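Local coordinates for protein beta-fructofuranosidase (Arthrobacter, PDB 3WPU) that belongs to the levansucrase/invertase family of carbohydrate-active enzymes, whose members are built on a five-bladed beta-propeller fold, at residues T302-N307 with T359-L364; L281-R284 with A290-V293; S355-F360 with F411-G416; R38-T43 with T397-L402. All blocks are in the same frame, centred on the assembly; numbering follows the deposited sequence.

Interactions 1, 3 and 4 lie on one side of the chain's centre, and interaction 2 lies on the same side as 1 and 4. Along the chain, interactions 1 and 2 fall within the long loop that interaction 4 closes between residues 38-43 and 397-402, with interaction 2 complete before interaction 1 begins; interaction 3 crosses interaction 4. Centres of interactions 3 and 4 are 11 Å apart and the two touch, whereas those of 2 and 3 are 26 Å apart. Interactions 1 and 3 share T359 and F360. Helix 30-38 is a common element: it packs against interactions 1 and 2 and runs into the first segment of interaction 4, so an N-terminal helix is held to several loops of the propeller.

Interaction 1 of 4, residues T302-N307 with T359-L364; sequences TYQIGN and TFAAGL
Q304 lays its aliphatic part against the backbone of T359 and A361, and these three residues account for most of the 123 Å² buried between the segments. CG of Q304 comes within 3.4 Å of T359 O, while the same CG lies 4.0 Å from A361 CA. Higher on the chain, Q304 CB faces A361 CB at 4.0 Å. The carboxamide carbon CD follows the same course, 3.9 Å from A361 CA, because the side chain bends at its second torsion (chi2 81°) and folds alongside A361 instead of stretching past it. The contact is therefore carried by van der Waals touch, with A361 directing its methyl at Q304 and T359 contributing chiefly its carbonyl.

In the five-bladed propeller of this family, the contact sets Q304, near the start of strand 305-313, against the loop joining strands 348-355 and 369-375, which belong to a different sheet. That loop reverses in a type II beta turn from A361 to L364, closed by L364 N to A361 O at 2.9 Å, with G363 at its third position adopting a positive phi of 84°. Beyond the turn lies helix 30-38: R30 NH2 donates to A362 O, and Q37 NE2 to G363 O. A361 also touches R30 and A301, while the carbonyl of T359 receives a weak hydrogen bond from T334 OG1.

Interaction 2 of 4, residues L281-R284 with A290-V293; sequences LGYR and AETV
L281 and Y283 meet A290, E291 and V293 across the loop that links helix 278-281 to helix 293-297. G282 leaves the first helix with a positive phi, and T292 N-caps the second through OG1 to D295 N. A290 CA sits over one face of the Y283 ring in a CH-pi contact, 3.7 Å from the ring centroid and 14° off the normal. L281 O lies over the opposite face, offset toward the rim, so the ring is held between two pieces of backbone. In the plane of the ring, at its edge, Y283 OH donates to E291 OE1 over 2.6 Å. The carboxylate stands almost perpendicular to the ring (88°), and the hydroxyl approaches OE1 from above the carboxylate plane. E291 reaches this position with its chain extended beyond CG. Next to the tyrosine, L281 CD2 rests 3.5 Å from E291 O and 4.1 Å from V293 CG2. R30 NE forms a salt bridge with the same OE1, which probably favours a charged carboxylate, and R34 NH1 gives Y283 OH a second partner. Helix 30-38 thus backs the loop, touching L281 and Y283, while V296 of helix 293-297 packs on L281 and E291.

Interaction 3 of 4, residues S355-F360 with F411-G416; sequences SHRGTF and FNQHPG
R357 and Q413 meet in a buried polar network between two propeller loops, one linking strands 348-355 and 369-375 of a single sheet, the other running from strand 391-394 to strand 423-425 of the next. The backbones are well separated, with R357 CA and Q413 CA 12.4 Å apart, and long side chains span the interval. R357 is extended from CG to NE, with CG anti to the backbone N (chi1 176°). It brings NH1 to 3.2 Å from Q413 NE2, which lies at the guanidinium edge, near its plane, while the amide plane is turned 83° to that of the guanidinium.

Both atoms are donors, so this pair is not a hydrogen bond; their closeness is probably tolerated because each has an acceptor of its own. R357 NH1 bonds H417 NE2, and Q413 NE2 bonds L402 O. R357 NE makes a salt bridge with D365 OD1, and NH2 bonds F401 O. F401 O and L402 O, neighbouring carbonyls of one loop, thus take R357 NH2 and Q413 NE2, which is consistent with the two groups lying so close. On the loop of R357, E368 takes H356 ND1 on one carboxylate oxygen and R357 N on the other, and T359 OG1 donates to H356 O at 2.7 Å.

Q413 OE1 accepts N398 N and also H414 N, the latter at 2.8 Å and from above the carbonyl plane. Farther along, G416 N donates to H414 ND1 over 2.9 Å, lying only 6° out of the imidazole plane.

Interaction 4 of 4, residues R38-T43 with T397-L402; sequences RMSDPT and TNLNFL
S40 touches L399, and D41 with P42 lies beside N400, in a surface contact burying 180 Å². The hydroxyl of S40 is placed anti to the backbone N (chi1 -179°), which brings OG to 3.7 Å from L399 CB; S40 CB in turn lies 3.9 Å from L399 CD1, so a methyl branch of the leucine runs alongside the serine. N400 approaches the carbonyl side of the other segment, its CG 3.9 Å from D41 O and 3.8 Å from P42 O.

Each segment is shaped by an Asx turn. In 397-402, N398 OD1 accepts N400 N at 2.9 Å, inside a type I beta turn from N398 to F401 that presents L399 and N400, its two central residues, to the opposite segment. In 38-43, D41 OD1 takes two donors from the same face of its plane, T43 N, and T43 OG1 at 2.7 Å, which would tend to stabilise a negatively charged carboxylate.

One residue beyond both segments ties them together. S50 OG is hydrogen-bonded to S40 OG, to L399 N and to T397 O, and the backbone of S50 pairs with D41 and T397. N398 ND2 reaches A44 O, a further bond between the chain that follows helix 30-38 and the loop after strand 391-394.

The direct S40-L399 touch is thus of van der Waals type, set beside a hydroxyl, S50 OG, that supplies several of the clear polar links on both sides of the contact.

Interaction 1 of 4, residues T302-N307 with T359-L364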
loop_
_atom_site.group_PDB
_atom_site.type_symbol
_atom_site.label_atom_id
_atom_site.label_comp_id
_atom_site.label_asym_id
_atom_site.label_seq_id
_atom_site.Cartn_x
_atom_site.Cartn_y
_atom_site.Cartn_z
ATOM N N THR A 302 25.344 1.771 -1.335
ATOM C CA THR A 302 25.061 1.123 -2.616
ATOM C C THR A 302 24.259 -0.158 -2.468
ATOM O O THR A 302 23.756 -0.662 -3.447
ATOM C CB THR A 302 26.343 0.783 -3.394
ATOM O OG1 THR A 302 27.161 -0.110 -2.611
ATOM C CG2 THR A 302 27.086 2.051 -3.748
ATOM N N TYR A 303 24.157 -0.688 -1.245
ATOM C CA TYR A 303 23.274 -1.810 -0.960
ATOM C C TYR A 303 21.777 -1.430 -0.789
ATOM O O TYR A 303 20.927 -2.300 -0.625
ATOM C CB TYR A 303 23.780 -2.529 0.290
ATOM C CG TYR A 303 25.195 -3.061 0.116
ATOM C CD1 TYR A 303 25.503 -3.922 -0.927
ATOM C CD2 TYR A 303 26.217 -2.719 1.008
ATOM C CE1 TYR A 303 26.784 -4.426 -1.102
ATOM C CE2 TYR A 303 27.508 -3.220 0.845
ATOM C CZ TYR A 303 27.788 -4.071 -0.217
ATOM O OH TYR A 303 29.072 -4.587 -0.412
ATOM N N GLN A 304 21.479 -0.136 -0.809
ATOM C CA GLN A 304 20.093 0.360 -0.726
ATOM C C GLN A 304 19.717 0.985 -2.064
ATOM O O GLN A 304 20.037 2.156 -2.313
ATOM C CB GLN A 304 19.965 1.372 0.404
ATOM C CG GLN A 304 19.973 0.756 1.797
ATOM C CD GLN A 304 21.367 0.434 2.307
ATOM O OE1 GLN A 304 22.261 1.284 2.273
ATOM N NE2 GLN A 304 21.556 -0.796 2.796
ATOM N N ILE A 305 19.067 0.190 -2.913
ATOM C CA ILE A 305 18.763 0.605 -4.299
ATOM C C ILE A 305 17.336 0.191 -4.689
ATOM O O ILE A 305 17.086 -0.491 -5.713
ATOM C CB ILE A 305 19.814 0.077 -5.298
ATOM C CG1 ILE A 305 19.982 -1.453 -5.188
ATOM C CG2 ILE A 305 21.150 0.763 -5.086
ATOM C CD1 ILE A 305 20.829 -2.081 -6.269
ATOM N N GLY A 306 16.387 0.623 -3.870
ATOM C CA GLY A 306 14.993 0.379 -4.127
ATOM C C GLY A 306 14.507 1.155 -5.331
ATOM O O GLY A 306 15.037 2.223 -5.643
ATOM N N ASN A 307 13.500 0.610 -5.977
ATOM C CA ASN A 307 12.781 1.341 -7.014
ATOM C C ASN A 307 11.286 1.055 -7.038
ATOM O O ASN A 307 10.775 0.141 -6.367
ATOM C CB ASN A 307 13.442 1.233 -8.417
ATOM C CG ASN A 307 13.280 -0.133 -9.088
ATOM O OD1 ASN A 307 12.605 -1.020 -8.586
ATOM N ND2 ASN A 307 13.907 -0.288 -10.260
ATOM N N THR A 359 15.753 0.871 6.791
ATOM C CA THR A 359 16.126 0.635 5.419
ATOM C C THR A 359 16.777 1.850 4.767
ATOM O O THR A 359 17.233 1.749 3.637
ATOM C CB THR A 359 14.896 0.224 4.592
ATOM O OG1 THR A 359 13.841 1.143 4.856
ATOM C CG2 THR A 359 14.446 -1.163 4.950
ATOM N N PHE A 360 16.832 2.996 5.445
ATOM C CA PHE A 360 17.582 4.129 4.930
ATOM C C PHE A 360 19.081 3.846 4.863
ATOM O O PHE A 360 19.654 3.237 5.763
ATOM C CB PHE A 360 17.345 5.417 5.741
ATOM C CG PHE A 360 16.047 6.115 5.411
ATOM C CD1 PHE A 360 15.915 6.836 4.219
ATOM C CD2 PHE A 360 14.971 6.102 6.289
ATOM C CE1 PHE A 360 14.726 7.496 3.927
ATOM C CE2 PHE A 360 13.779 6.752 5.992
ATOM C CZ PHE A 360 13.657 7.450 4.791
ATOM N N ALA A 361 19.708 4.328 3.796
ATOM C CA ALA A 361 21.144 4.157 3.599
ATOM C C ALA A 361 21.992 4.926 4.596
ATOM O O ALA A 361 21.533 5.876 5.257
ATOM C CB ALA A 361 21.510 4.614 2.210
ATOM N N ALA A 362 23.278 4.576 4.608
ATOM C CA ALA A 362 24.230 5.273 5.441
ATOM C C ALA A 362 24.142 6.785 5.278
ATOM O O ALA A 362 24.032 7.307 4.171
ATOM C CB ALA A 362 25.648 4.781 5.165
ATOM N N GLY A 363 24.156 7.480 6.400
ATOM C CA GLY A 363 24.102 8.934 6.424
ATOM C C GLY A 363 22.683 9.501 6.341
ATOM O O GLY A 363 22.498 10.700 6.500
ATOM N N LEU A 364 21.690 8.644 6.115
ATOM C CA LEU A 364 20.300 9.082 5.979
ATOM C C LEU A 364 19.443 8.541 7.110
ATOM O O LEU A 364 19.847 7.630 7.837
ATOM C CB LEU A 364 19.735 8.641 4.624
ATOM C CG LEU A 364 20.523 9.055 3.386
ATOM C CD1 LEU A 364 19.819 8.549 2.137
ATOM C CD2 LEU A 364 20.682 10.560 3.316
#

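Interaction 2 of 4, residues L281-R284 with A290-V293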
loop_
_atom_site.group_PDB
_atom_site.type_symbol
_atom_site.label_atom_id
_atom_site.label_comp_id
_atom_site.label_asym_id
_atom_site.label_seq_id
_atom_site.Cartn_x
_atom_site.Cartn_y
_atom_site.Cartn_z
ATOM N N LEU A 281 22.855 11.330 -5.964
ATOM C CA LEU A 281 23.202 12.209 -4.833
ATOM C C LEU A 281 22.351 13.483 -4.852
ATOM O O LEU A 281 21.778 13.881 -3.836
ATOM C CB LEU A 281 24.699 12.518 -4.810
ATOM C CG LEU A 281 25.548 11.522 -4.040
ATOM C CD1 LEU A 281 25.401 10.102 -4.545
ATOM C CD2 LEU A 281 26.999 11.991 -4.119
ATOM N N GLY A 282 22.209 14.077 -6.039
ATOM C CA GLY A 282 21.233 15.134 -6.280
ATOM C C GLY A 282 21.547 16.527 -5.740
ATOM O O GLY A 282 20.661 17.372 -5.687
ATOM N N TYR A 283 22.797 16.781 -5.364
ATOM C CA TYR A 283 23.148 18.073 -4.767
ATOM C C TYR A 283 23.175 19.144 -5.821
ATOM O O TYR A 283 23.546 18.900 -6.967
ATOM C CB TYR A 283 24.499 18.013 -4.034
ATOM C CG TYR A 283 24.394 17.078 -2.864
ATOM C CD1 TYR A 283 23.688 17.455 -1.738
ATOM C CD2 TYR A 283 24.890 15.777 -2.938
ATOM C CE1 TYR A 283 23.545 16.582 -0.661
ATOM C CE2 TYR A 283 24.747 14.892 -1.871
ATOM C CZ TYR A 283 24.060 15.292 -0.759
ATOM O OH TYR A 283 23.885 14.425 0.302
ATOM N N ARG A 284 22.770 20.335 -5.417
ATOM C CA ARG A 284 22.973 21.517 -6.269
ATOM C C ARG A 284 24.457 21.792 -6.317
ATOM O O ARG A 284 25.164 21.642 -5.310
ATOM C CB ARG A 284 22.216 22.708 -5.717
ATOM C CG ARG A 284 20.749 22.425 -5.502
ATOM C CD ARG A 284 19.978 23.658 -5.119
ATOM N NE ARG A 284 18.594 23.315 -4.791
ATOM C CZ ARG A 284 17.580 24.177 -4.738
ATOM N NH1 ARG A 284 17.740 25.468 -5.066
ATOM N NH2 ARG A 284 16.365 23.743 -4.389
ATOM N N ALA A 290 27.245 19.147 0.033
ATOM C CA ALA A 290 27.333 18.054 -0.927
ATOM C C ALA A 290 28.296 16.952 -0.498
ATOM O O ALA A 290 29.323 17.209 0.173
ATOM C CB ALA A 290 27.716 18.597 -2.296
ATOM N N GLU A 291 27.948 15.719 -0.855
ATOM C CA GLU A 291 28.827 14.559 -0.674
ATOM C C GLU A 291 29.468 14.237 -1.996
ATOM O O GLU A 291 28.966 14.635 -3.046
ATOM C CB GLU A 291 28.033 13.324 -0.240
ATOM C CG GLU A 291 27.191 13.505 1.005
ATOM C CD GLU A 291 26.256 12.337 1.192
ATOM O OE1 GLU A 291 25.255 12.246 0.436
ATOM O OE2 GLU A 291 26.496 11.531 2.118
ATOM N N THR A 292 30.568 13.498 -1.971
ATOM C CA THR A 292 31.141 13.040 -3.224
ATOM C C THR A 292 30.600 11.661 -3.586
ATOM O O THR A 292 30.263 10.862 -2.703
ATOM C CB THR A 292 32.686 13.009 -3.195
ATOM O OG1 THR A 292 33.147 11.922 -2.372
ATOM C CG2 THR A 292 33.227 14.328 -2.659
ATOM N N VAL A 293 30.519 11.403 -4.887
ATOM C CA VAL A 293 30.153 10.095 -5.409
ATOM C C VAL A 293 31.049 9.006 -4.810
ATOM O O VAL A 293 30.553 7.962 -4.343
ATOM C CB VAL A 293 30.177 10.077 -6.967
ATOM C CG1 VAL A 293 30.157 8.655 -7.507
ATOM C CG2 VAL A 293 29.002 10.866 -7.543
#

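Interaction 3 of 4, residues S355-F360 with F411-G416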
loop_
_atom_site.group_PDB
_atom_site.type_symbol
_atom_site.label_atom_id
_atom_site.label_comp_id
_atom_site.label_asym_id
_atom_site.label_seq_id
_atom_site.Cartn_x
_atom_site.Cartn_y
_atom_site.Cartn_z
ATOM N N SER A 355 8.050 3.171 3.670
ATOM C CA SER A 355 9.407 2.756 3.973
ATOM C C SER A 355 9.618 2.640 5.469
ATOM O O SER A 355 8.921 3.293 6.244
ATOM C CB SER A 355 10.419 3.738 3.411
ATOM O OG SER A 355 11.660 3.117 3.201
ATOM N N HIS A 356 10.602 1.833 5.830
ATOM C CA HIS A 356 11.017 1.658 7.228
ATOM C C HIS A 356 12.172 2.603 7.537
ATOM O O HIS A 356 12.931 2.989 6.659
ATOM C CB HIS A 356 11.518 0.248 7.445
ATOM C CG HIS A 356 10.454 -0.808 7.376
ATOM N ND1 HIS A 356 9.377 -0.850 8.231
ATOM C CD2 HIS A 356 10.326 -1.875 6.556
ATOM C CE1 HIS A 356 8.646 -1.917 7.958
ATOM N NE2 HIS A 356 9.187 -2.537 6.925
ATOM N N ARG A 357 12.362 2.934 8.812
ATOM C CA ARG A 357 13.492 3.757 9.197
ATOM C C ARG A 357 14.807 3.027 8.943
ATOM O O ARG A 357 15.765 3.626 8.429
ATOM C CB ARG A 357 13.396 4.143 10.675
ATOM C CG ARG A 357 14.594 4.931 11.158
ATOM C CD ARG A 357 14.328 5.644 12.480
ATOM N NE ARG A 357 15.455 6.488 12.871
ATOM C CZ ARG A 357 15.641 6.981 14.098
ATOM N NH1 ARG A 357 14.770 6.747 15.073
ATOM N NH2 ARG A 357 16.707 7.726 14.356
ATOM N N GLY A 358 14.864 1.752 9.336
ATOM C CA GLY A 358 16.100 0.946 9.202
ATOM C C GLY A 358 16.600 0.670 7.790
ATOM O O GLY A 358 17.743 0.254 7.604
ATOM N N THR A 359 15.753 0.871 6.791
ATOM C CA THR A 359 16.126 0.635 5.419
ATOM C C THR A 359 16.777 1.850 4.767
ATOM O O THR A 359 17.233 1.749 3.637
ATOM C CB THR A 359 14.896 0.224 4.592
ATOM O OG1 THR A 359 13.841 1.143 4.856
ATOM C CG2 THR A 359 14.446 -1.163 4.950
ATOM N N PHE A 360 16.832 2.996 5.445
ATOM C CA PHE A 360 17.582 4.129 4.930
ATOM C C PHE A 360 19.081 3.846 4.863
ATOM O O PHE A 360 19.654 3.237 5.763
ATOM C CB PHE A 360 17.345 5.417 5.741
ATOM C CG PHE A 360 16.047 6.115 5.411
ATOM C CD1 PHE A 360 15.915 6.836 4.219
ATOM C CD2 PHE A 360 14.971 6.102 6.289
ATOM C CE1 PHE A 360 14.726 7.496 3.927
ATOM C CE2 PHE A 360 13.779 6.752 5.992
ATOM C CZ PHE A 360 13.657 7.450 4.791
ATOM N N PHE A 411 15.152 2.232 24.291
ATOM C CA PHE A 411 14.866 2.931 25.532
ATOM C C PHE A 411 14.415 4.405 25.418
ATOM O O PHE A 411 13.572 4.854 26.183
ATOM C CB PHE A 411 16.124 2.863 26.419
ATOM C CG PHE A 411 15.911 3.386 27.800
ATOM C CD1 PHE A 411 16.149 4.723 28.103
ATOM C CD2 PHE A 411 15.463 2.539 28.804
ATOM C CE1 PHE A 411 15.946 5.207 29.385
ATOM C CE2 PHE A 411 15.261 3.016 30.084
ATOM C CZ PHE A 411 15.497 4.351 30.372
ATOM N N ASN A 412 14.962 5.157 24.458
ATOM C CA ASN A 412 14.700 6.588 24.347
ATOM C C ASN A 412 13.771 6.974 23.175
ATOM O O ASN A 412 13.620 8.150 22.854
ATOM C CB ASN A 412 16.020 7.338 24.178
ATOM C CG ASN A 412 16.843 7.359 25.454
ATOM O OD1 ASN A 412 17.951 6.832 25.492
ATOM N ND2 ASN A 412 16.300 7.962 26.488
ATOM N N GLN A 413 13.168 5.977 22.556
ATOM C CA GLN A 413 12.410 6.220 21.315
ATOM C C GLN A 413 10.927 6.447 21.622
ATOM O O GLN A 413 10.417 6.014 22.674
ATOM C CB GLN A 413 12.642 5.058 20.354
ATOM C CG GLN A 413 12.178 5.326 18.927
ATOM C CD GLN A 413 12.578 6.708 18.459
ATOM O OE1 GLN A 413 11.748 7.621 18.396
ATOM N NE2 GLN A 413 13.861 6.886 18.186
ATOM N N HIS A 414 10.215 7.133 20.729
ATOM C CA HIS A 414 8.786 7.375 20.892
ATOM C C HIS A 414 8.071 6.016 20.832
ATOM O O HIS A 414 8.376 5.196 19.972
ATOM C CB HIS A 414 8.251 8.319 19.792
ATOM C CG HIS A 414 6.860 8.815 20.053
ATOM N ND1 HIS A 414 5.756 7.993 20.024
ATOM C CD2 HIS A 414 6.394 10.042 20.385
ATOM C CE1 HIS A 414 4.672 8.688 20.308
ATOM N NE2 HIS A 414 5.030 9.939 20.521
ATOM N N PRO A 415 7.131 5.752 21.762
ATOM C CA PRO A 415 6.472 4.423 21.778
ATOM C C PRO A 415 5.506 4.126 20.622
ATOM O O PRO A 415 5.007 3.018 20.493
ATOM C CB PRO A 415 5.729 4.410 23.124
ATOM C CG PRO A 415 5.581 5.841 23.504
ATOM C CD PRO A 415 6.793 6.549 22.960
ATOM N N GLY A 416 5.318 5.106 19.763
ATOM C CA GLY A 416 4.546 4.959 18.514
ATOM C C GLY A 416 5.401 4.830 17.276
ATOM O O GLY A 416 4.875 4.873 16.155
#

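Interaction 4 of 4, residues R38-T43 with T397-L402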
loop_
_atom_site.group_PDB
_atom_site.type_symbol
_atom_site.label_atom_id
_atom_site.label_comp_id
_atom_site.label_asym_id
_atom_site.label_seq_id
_atom_site.Cartn_x
_atom_site.Cartn_y
_atom_site.Cartn_z
ATOM N N ARG A 38 16.716 17.871 8.319
ATOM C CA ARG A 38 16.554 19.307 8.511
ATOM C C ARG A 38 15.232 19.648 9.185
ATOM O O ARG A 38 15.138 20.641 9.883
ATOM C CB ARG A 38 16.640 20.043 7.160
ATOM C CG ARG A 38 17.983 19.908 6.467
ATOM C CD ARG A 38 18.068 20.743 5.188
ATOM N NE ARG A 38 18.107 22.177 5.477
ATOM C CZ ARG A 38 17.784 23.136 4.611
ATOM N NH1 ARG A 38 17.376 22.839 3.386
ATOM N NH2 ARG A 38 17.849 24.423 4.972
ATOM N N MET A 39 14.204 18.832 8.938
ATOM C CA MET A 39 12.875 19.075 9.449
ATOM C C MET A 39 12.750 18.624 10.898
ATOM O O MET A 39 11.793 18.984 11.553
ATOM C CB MET A 39 11.852 18.318 8.611
ATOM C CG MET A 39 11.719 18.779 7.158
ATOM S SD MET A 39 10.966 17.490 6.124
ATOM C CE MET A 39 9.926 16.812 7.440
ATOM N N SER A 40 13.720 17.856 11.376
ATOM C CA SER A 40 13.649 17.279 12.719
ATOM C C SER A 40 14.134 18.282 13.745
ATOM O O SER A 40 15.016 19.096 13.464
ATOM C CB SER A 40 14.496 16.008 12.776
ATOM O OG SER A 40 14.450 15.392 14.064
ATOM N N ASP A 41 13.564 18.210 14.944
ATOM C CA ASP A 41 13.869 19.146 16.019
ATOM C C ASP A 41 14.973 18.535 16.867
ATOM O O ASP A 41 14.728 17.540 17.528
ATOM C CB ASP A 41 12.627 19.369 16.880
ATOM C CG ASP A 41 12.881 20.299 18.070
ATOM O OD1 ASP A 41 14.038 20.731 18.303
ATOM O OD2 ASP A 41 11.882 20.580 18.778
ATOM N N PRO A 42 16.182 19.131 16.859
ATOM C CA PRO A 42 17.290 18.510 17.565
ATOM C C PRO A 42 17.135 18.563 19.083
ATOM O O PRO A 42 17.867 17.861 19.769
ATOM C CB PRO A 42 18.515 19.315 17.104
ATOM C CG PRO A 42 17.960 20.620 16.674
ATOM C CD PRO A 42 16.598 20.336 16.126
ATOM N N THR A 43 16.198 19.371 19.576
ATOM C CA THR A 43 15.971 19.508 21.015
ATOM C C THR A 43 14.931 18.555 21.590
ATOM O O THR A 43 14.738 18.541 22.808
ATOM C CB THR A 43 15.555 20.957 21.401
ATOM O OG1 THR A 43 14.227 21.244 20.943
ATOM C CG2 THR A 43 16.525 21.981 20.824
ATOM N N THR A 397 8.289 9.875 15.968
ATOM C CA THR A 397 9.669 9.448 15.837
ATOM C C THR A 397 10.590 10.535 16.362
ATOM O O THR A 397 10.464 11.696 15.981
ATOM C CB THR A 397 10.024 9.237 14.327
ATOM O OG1 THR A 397 9.243 8.172 13.789
ATOM C CG2 THR A 397 11.514 8.905 14.142
ATOM N N ASN A 398 11.503 10.156 17.265
ATOM C CA ASN A 398 12.591 11.034 17.635
ATOM C C ASN A 398 13.851 10.653 16.900
ATOM O O ASN A 398 14.498 9.665 17.250
ATOM C CB ASN A 398 12.847 11.009 19.157
ATOM C CG ASN A 398 13.671 12.217 19.610
ATOM O OD1 ASN A 398 14.556 12.669 18.888
ATOM N ND2 ASN A 398 13.374 12.750 20.805
ATOM N N LEU A 399 14.213 11.431 15.873
ATOM C CA LEU A 399 15.398 11.098 15.065
ATOM C C LEU A 399 16.703 11.286 15.822
ATOM O O LEU A 399 17.738 10.803 15.369
ATOM C CB LEU A 399 15.433 11.878 13.745
ATOM C CG LEU A 399 14.398 11.487 12.689
ATOM C CD1 LEU A 399 14.655 12.341 11.454
ATOM C CD2 LEU A 399 14.408 10.008 12.332
ATOM N N ASN A 400 16.640 11.945 16.990
ATOM C CA ASN A 400 17.806 12.119 17.842
ATOM C C ASN A 400 18.176 10.865 18.627
ATOM O O ASN A 400 19.220 10.838 19.272
ATOM C CB ASN A 400 17.610 13.292 18.809
ATOM C CG ASN A 400 17.214 14.560 18.086
ATOM O OD1 ASN A 400 16.093 15.061 18.241
ATOM N ND2 ASN A 400 18.103 15.048 17.266
ATOM N N PHE A 401 17.346 9.830 18.554
ATOM C CA PHE A 401 17.611 8.557 19.216
ATOM C C PHE A 401 17.484 7.400 18.236
ATOM O O PHE A 401 16.842 7.518 17.168
ATOM C CB PHE A 401 16.672 8.387 20.417
ATOM C CG PHE A 401 16.864 9.445 21.464
ATOM C CD1 PHE A 401 17.897 9.335 22.382
ATOM C CD2 PHE A 401 16.053 10.558 21.507
ATOM C CE1 PHE A 401 18.106 10.318 23.328
ATOM C CE2 PHE A 401 16.247 11.542 22.453
ATOM C CZ PHE A 401 17.276 11.426 23.370
ATOM N N LEU A 402 18.165 6.306 18.563
ATOM C CA LEU A 402 18.136 5.105 17.745
ATOM C C LEU A 402 16.682 4.624 17.572
ATOM O O LEU A 402 15.836 4.798 18.450
ATOM C CB LEU A 402 18.993 3.997 18.370
ATOM C CG LEU A 402 20.499 4.306 18.531
ATOM C CD1 LEU A 402 21.190 3.131 19.202
ATOM C CD2 LEU A 402 21.143 4.592 17.186
#